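PDB 5ISU: Lmo0135 protein from Listeria monocytogenes EGD-e, which probably binds peptides outside the cell as the substrate-binding component of an ABC transporter. Local coordinates for residues 215-218 against 219-223; 473-476 against 477-480. All blocks are in the same frame, centred on the assembly; numbering follows the deposited sequence.

Contact 1. Residues 215-218 against 219-223; sequences KDQN and AANLA
With its CG anti to the backbone N (chi1 -170°), Asp216 brings OD1 to the amide of Ala219. Asn221 has the other first torsion, its CG anti to the carbonyl carbon (chi1 -71°). The helix backbone sets Asn221 CB beside the carbonyl oxygen of Gln217, and this torsion brings Asn221 CG to 3.2 Å from Gln217 O. Asp216 OD1 takes the N-H of Ala219 at 2.9 Å. The bond is fairly straight, at 162°, and uses the anti lone pair of OD1, the one away from OD2. The same oxygen rests on the methyl of Ala219, with OD1 3.6 Å from Ala219 CB. This is an N-cap: Asp216 stands just before helix 217-225, and its side chain satisfies an amide that has no earlier helical carbonyl to bind. The negative charge beside the start of the helix would suit the helix dipole. The Asp216 backbone contributes too. Its O accepts from Ala220 N at 2.8 Å, in the carbonyl plane. The i to i+4 helical bonds then continue. Asn221 N binds Gln217 O at 2.8 Å, and Leu222 N binds Asn218 O at 3.1 Å. Ala220 is buried, and its CB packs 3.3 Å from Asp216 O. Ala220 also touches Lys232 of strand 231-233. Lys232 NZ donates to Asn221 OD1, which gives that oxygen a partner outside the helix. Leu222 starts beside Asn218 O, but its branched end leads away from the first turn.

Contact 2. Residues 473-476 against 477-480; sequences ALDS and RYGG
Asp475 OD2 is gripped by Arg477 and by Asn230. Arg477 NE lies 3.2 Å from Asp475 OD2 in a salt bridge, but its hydrogen bond is weak and bent, at 130°. Asn230 ND2 supplies a second hydrogen bond from outside the turn. The carboxylate and guanidinium planes are nearly parallel. Arg477 reaches this position by a bend at its third torsion (chi3 -51°), which folds NE back toward Asp475. The other carboxylate oxygen binds the Arg477 backbone. Arg477 N meets Asp475 OD1 at 3.0 Å, almost straight at 174° but from above the carboxylate plane. This bond makes an Asx turn. One side chain thus holds both the amide and the side chain of Arg477. Residues 475-478 also form a type I beta turn that leads from the end of strand 462-475 into strand 478-479. Its closing bond runs from Tyr478 N to Asp475 O, 2.9 Å long. That oxygen also lies at the edge of the Tyr478 ring, in its plane, 3.5 Å from Tyr478 CD1. Asp475 CB lies 3.7 Å from Tyr478 CD1. Leu474 crosses the Tyr478 side chain at about a right angle, with Leu474 CD1 4.0 Å from Tyr478 CB. At the far end of the ring, Tyr478 OH is hydrogen-bonded to Ser19 O, at the start of strand 19-24.

How the contacts relate
Along the chain, contact 1 comes first. It follows strand 208-213 and starts helix 217-225, which leads on to strand 231-233. Contact 2 comes much later, where strand 462-475 turns into strand 478-479. Each is local, so neither closes a long loop, and they neither nest nor cross. Their centres are 18 Å apart and their nearest atoms about 7 Å, without touching. Strand 231-233 joins the two regions. It follows the helix of contact 1 and pairs antiparallel with strand 462-475 in the seven-stranded mixed sheet, where the backbones of Lys232 and Ala473 are hydrogen-bonded. Beyond contact 2, strand 478-479 pairs with strand 499-500 near the C terminus.

Contact 1. Residues 215-218 against 219-223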
ATOM      1  N   LYS A 215     -19.198   6.073  -8.132  1.00 72.80           N
ATOM      2  CA  LYS A 215     -19.249   5.266  -6.911  1.00 72.99           C
ATOM      3  C   LYS A 215     -19.959   3.907  -7.081  1.00 70.40           C
ATOM      4  O   LYS A 215     -19.373   2.859  -6.806  1.00 69.69           O
ATOM      5  CB  LYS A 215     -19.960   6.114  -5.847  1.00 80.46           C
ATOM      6  CG  LYS A 215     -19.902   5.617  -4.413  1.00 88.29           C
ATOM      7  CD  LYS A 215     -20.471   6.697  -3.492  1.00 92.41           C
ATOM      8  CE  LYS A 215     -20.408   6.313  -2.026  1.00 95.23           C
ATOM      9  NZ  LYS A 215     -21.281   5.154  -1.709  1.00 97.55           N
ATOM     10  N   ASP A 216     -21.206   3.927  -7.553  1.00 67.34           N
ATOM     11  CA  ASP A 216     -21.985   2.686  -7.741  1.00 66.72           C
ATOM     12  C   ASP A 216     -21.335   1.749  -8.775  1.00 61.95           C
ATOM     13  O   ASP A 216     -21.204   2.099  -9.951  1.00 61.27           O
ATOM     14  CB  ASP A 216     -23.433   3.022  -8.128  1.00 68.97           C
ATOM     15  CG  ASP A 216     -24.353   1.801  -8.107  1.00 72.93           C
ATOM     16  OD1 ASP A 216     -24.334   1.010  -9.076  1.00 72.71           O
ATOM     17  OD2 ASP A 216     -25.143   1.672  -7.143  1.00 72.68           O
ATOM     18  N   GLN A 217     -20.933   0.561  -8.326  1.00 57.60           N
ATOM     19  CA  GLN A 217     -20.261  -0.414  -9.204  1.00 56.54           C
ATOM     20  C   GLN A 217     -21.158  -1.006 -10.294  1.00 52.14           C
ATOM     21  O   GLN A 217     -20.677  -1.259 -11.389  1.00 49.54           O
ATOM     22  CB  GLN A 217     -19.579  -1.523  -8.387  1.00 56.95           C
ATOM     23  CG  GLN A 217     -18.389  -1.002  -7.584  1.00 58.91           C
ATOM     24  CD  GLN A 217     -17.203  -0.617  -8.468  1.00 57.48           C
ATOM     25  OE1 GLN A 217     -16.984   0.567  -8.763  1.00 54.75           O
ATOM     26  NE2 GLN A 217     -16.470  -1.627  -8.941  1.00 55.91           N
ATOM     27  N   ASN A 218     -22.439  -1.240 -10.003  1.00 51.52           N
ATOM     28  CA  ASN A 218     -23.349  -1.736 -11.056  1.00 52.94           C
ATOM     29  C   ASN A 218     -23.407  -0.699 -12.182  1.00 51.09           C
ATOM     30  O   ASN A 218     -23.253  -1.049 -13.349  1.00 48.54           O
ATOM     31  CB  ASN A 218     -24.747  -2.094 -10.528  1.00 55.48           C
ATOM     32  CG  ASN A 218     -24.813  -3.491  -9.902  1.00 56.74           C
ATOM     33  OD1 ASN A 218     -23.938  -4.330 -10.118  1.00 59.73           O
ATOM     34  ND2 ASN A 218     -25.875  -3.755  -9.169  1.00 56.87           N
ATOM     35  N   ALA A 219     -23.531   0.574 -11.807  1.00 49.40           N
ATOM     36  CA  ALA A 219     -23.543   1.663 -12.767  1.00 50.00           C
ATOM     37  C   ALA A 219     -22.187   1.823 -13.458  1.00 48.07           C
ATOM     38  O   ALA A 219     -22.113   2.071 -14.671  1.00 49.74           O
ATOM     39  CB  ALA A 219     -23.921   2.961 -12.077  1.00 51.77           C
ATOM     40  N   ALA A 220     -21.115   1.696 -12.696  1.00 46.16           N
ATOM     41  CA  ALA A 220     -19.777   1.867 -13.262  1.00 46.55           C
ATOM     42  C   ALA A 220     -19.467   0.777 -14.286  1.00 45.57           C
ATOM     43  O   ALA A 220     -18.894   1.059 -15.329  1.00 46.18           O
ATOM     44  CB  ALA A 220     -18.724   1.882 -12.160  1.00 46.44           C
ATOM     45  N   ASN A 221     -19.843  -0.461 -13.968  1.00 46.61           N
ATOM     46  CA  ASN A 221     -19.604  -1.605 -14.858  1.00 47.23           C
ATOM     47  C   ASN A 221     -20.442  -1.498 -16.125  1.00 46.51           C
ATOM     48  O   ASN A 221     -19.991  -1.895 -17.207  1.00 45.76           O
ATOM     49  CB  ASN A 221     -19.826  -2.935 -14.129  1.00 48.63           C
ATOM     50  CG  ASN A 221     -18.732  -3.225 -13.090  1.00 50.21           C
ATOM     51  OD1 ASN A 221     -17.632  -2.660 -13.146  1.00 50.40           O
ATOM     52  ND2 ASN A 221     -19.020  -4.135 -12.162  1.00 51.05           N
ATOM     53  N   LEU A 222     -21.644  -0.947 -15.993  1.00 46.10           N
ATOM     54  CA  LEU A 222     -22.476  -0.706 -17.160  1.00 49.03           C
ATOM     55  C   LEU A 222     -21.816   0.386 -18.055  1.00 49.40           C
ATOM     56  O   LEU A 222     -21.793   0.268 -19.295  1.00 47.48           O
ATOM     57  CB  LEU A 222     -23.878  -0.283 -16.754  1.00 50.17           C
ATOM     58  CG  LEU A 222     -24.809  -0.100 -17.936  1.00 53.28           C
ATOM     59  CD1 LEU A 222     -24.897  -1.393 -18.741  1.00 54.83           C
ATOM     60  CD2 LEU A 222     -26.175   0.367 -17.459  1.00 55.45           C
ATOM     61  N   ALA A 223     -21.268   1.428 -17.419  1.00 48.13           N
ATOM     62  CA  ALA A 223     -20.591   2.501 -18.164  1.00 47.32           C
ATOM     63  C   ALA A 223     -19.411   1.912 -18.957  1.00 45.87           C
ATOM     64  O   ALA A 223     -19.153   2.304 -20.099  1.00 47.39           O
ATOM     65  CB  ALA A 223     -20.120   3.610 -17.225  1.00 46.52           C
TER

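Contact 2. Residues 473-476 against 477-480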
ATOM      1  N   ALA A 473     -10.118  -4.076 -15.521  1.00 40.01           N
ATOM      2  CA  ALA A 473     -10.772  -4.352 -16.772  1.00 41.07           C
ATOM      3  C   ALA A 473     -10.340  -3.208 -17.687  1.00 40.86           C
ATOM      4  O   ALA A 473     -10.492  -2.035 -17.329  1.00 38.78           O
ATOM      5  CB  ALA A 473     -12.278  -4.385 -16.606  1.00 42.77           C
ATOM      6  N   LEU A 474      -9.776  -3.561 -18.840  1.00 41.52           N
ATOM      7  CA  LEU A 474      -9.294  -2.596 -19.830  1.00 42.44           C
ATOM      8  C   LEU A 474      -9.947  -2.864 -21.186  1.00 42.31           C
ATOM      9  O   LEU A 474      -9.787  -3.945 -21.728  1.00 42.09           O
ATOM     10  CB  LEU A 474      -7.770  -2.716 -19.999  1.00 40.89           C
ATOM     11  CG  LEU A 474      -7.152  -1.844 -21.103  1.00 42.44           C
ATOM     12  CD1 LEU A 474      -7.425  -0.389 -20.776  1.00 43.66           C
ATOM     13  CD2 LEU A 474      -5.648  -2.055 -21.308  1.00 42.04           C
ATOM     14  N   ASP A 475     -10.629  -1.857 -21.733  1.00 42.98           N
ATOM     15  CA  ASP A 475     -11.285  -1.932 -23.049  1.00 46.84           C
ATOM     16  C   ASP A 475     -10.298  -2.585 -24.057  1.00 48.19           C
ATOM     17  O   ASP A 475      -9.138  -2.132 -24.214  1.00 45.38           O
ATOM     18  CB  ASP A 475     -11.752  -0.518 -23.442  1.00 47.63           C
ATOM     19  CG  ASP A 475     -12.364  -0.426 -24.837  1.00 53.00           C
ATOM     20  OD1 ASP A 475     -12.191  -1.333 -25.691  1.00 54.41           O
ATOM     21  OD2 ASP A 475     -12.987   0.628 -25.107  1.00 56.96           O
ATOM     22  N   SER A 476     -10.766  -3.658 -24.704  1.00 49.08           N
ATOM     23  CA  SER A 476      -9.951  -4.453 -25.639  1.00 51.98           C
ATOM     24  C   SER A 476      -9.342  -3.699 -26.797  1.00 50.48           C
ATOM     25  O   SER A 476      -8.401  -4.186 -27.390  1.00 53.79           O
ATOM     26  CB  SER A 476     -10.710  -5.689 -26.152  1.00 56.45           C
ATOM     27  OG  SER A 476     -10.768  -6.667 -25.130  1.00 61.58           O
ATOM     28  N   ARG A 477      -9.852  -2.516 -27.107  1.00 51.80           N
ATOM     29  CA  ARG A 477      -9.270  -1.691 -28.161  1.00 53.85           C
ATOM     30  C   ARG A 477      -7.916  -1.060 -27.735  1.00 52.84           C
ATOM     31  O   ARG A 477      -7.212  -0.493 -28.576  1.00 55.47           O
ATOM     32  CB  ARG A 477     -10.228  -0.562 -28.544  1.00 57.73           C
ATOM     33  CG  ARG A 477     -11.627  -0.996 -28.981  1.00 61.74           C
ATOM     34  CD  ARG A 477     -12.491   0.207 -29.321  1.00 66.64           C
ATOM     35  NE  ARG A 477     -12.480   1.196 -28.245  1.00 71.58           N
ATOM     36  CZ  ARG A 477     -13.012   2.416 -28.313  1.00 78.79           C
ATOM     37  NH1 ARG A 477     -13.642   2.829 -29.413  1.00 84.77           N
ATOM     38  NH2 ARG A 477     -12.911   3.235 -27.264  1.00 79.02           N
ATOM     39  N   TYR A 478      -7.550  -1.160 -26.450  1.00 48.54           N
ATOM     40  CA  TYR A 478      -6.308  -0.557 -25.952  1.00 46.14           C
ATOM     41  C   TYR A 478      -5.185  -1.577 -25.759  1.00 45.52           C
ATOM     42  O   TYR A 478      -5.382  -2.618 -25.142  1.00 49.20           O
ATOM     43  CB  TYR A 478      -6.552   0.187 -24.621  1.00 44.60           C
ATOM     44  CG  TYR A 478      -7.437   1.406 -24.748  1.00 45.37           C
ATOM     45  CD1 TYR A 478      -8.814   1.281 -24.767  1.00 46.85           C
ATOM     46  CD2 TYR A 478      -6.892   2.690 -24.842  1.00 45.59           C
ATOM     47  CE1 TYR A 478      -9.635   2.389 -24.891  1.00 48.97           C
ATOM     48  CE2 TYR A 478      -7.702   3.812 -24.951  1.00 47.87           C
ATOM     49  CZ  TYR A 478      -9.083   3.655 -24.977  1.00 49.97           C
ATOM     50  OH  TYR A 478      -9.919   4.743 -25.111  1.00 50.15           O
ATOM     51  N   GLY A 479      -4.008  -1.275 -26.290  1.00 43.51           N
ATOM     52  CA  GLY A 479      -2.858  -2.146 -26.126  1.00 44.03           C
ATOM     53  C   GLY A 479      -1.842  -1.510 -25.195  1.00 43.86           C
ATOM     54  O   GLY A 479      -2.051  -0.395 -24.681  1.00 40.48           O
ATOM     55  N   GLY A 480      -0.754  -2.244 -24.964  1.00 45.12           N
ATOM     56  CA  GLY A 480       0.374  -1.786 -24.152  1.00 44.66           C
ATOM     57  C   GLY A 480       0.295  -1.968 -22.655  1.00 45.24           C
ATOM     58  O   GLY A 480       1.067  -1.352 -21.926  1.00 43.53           O
TER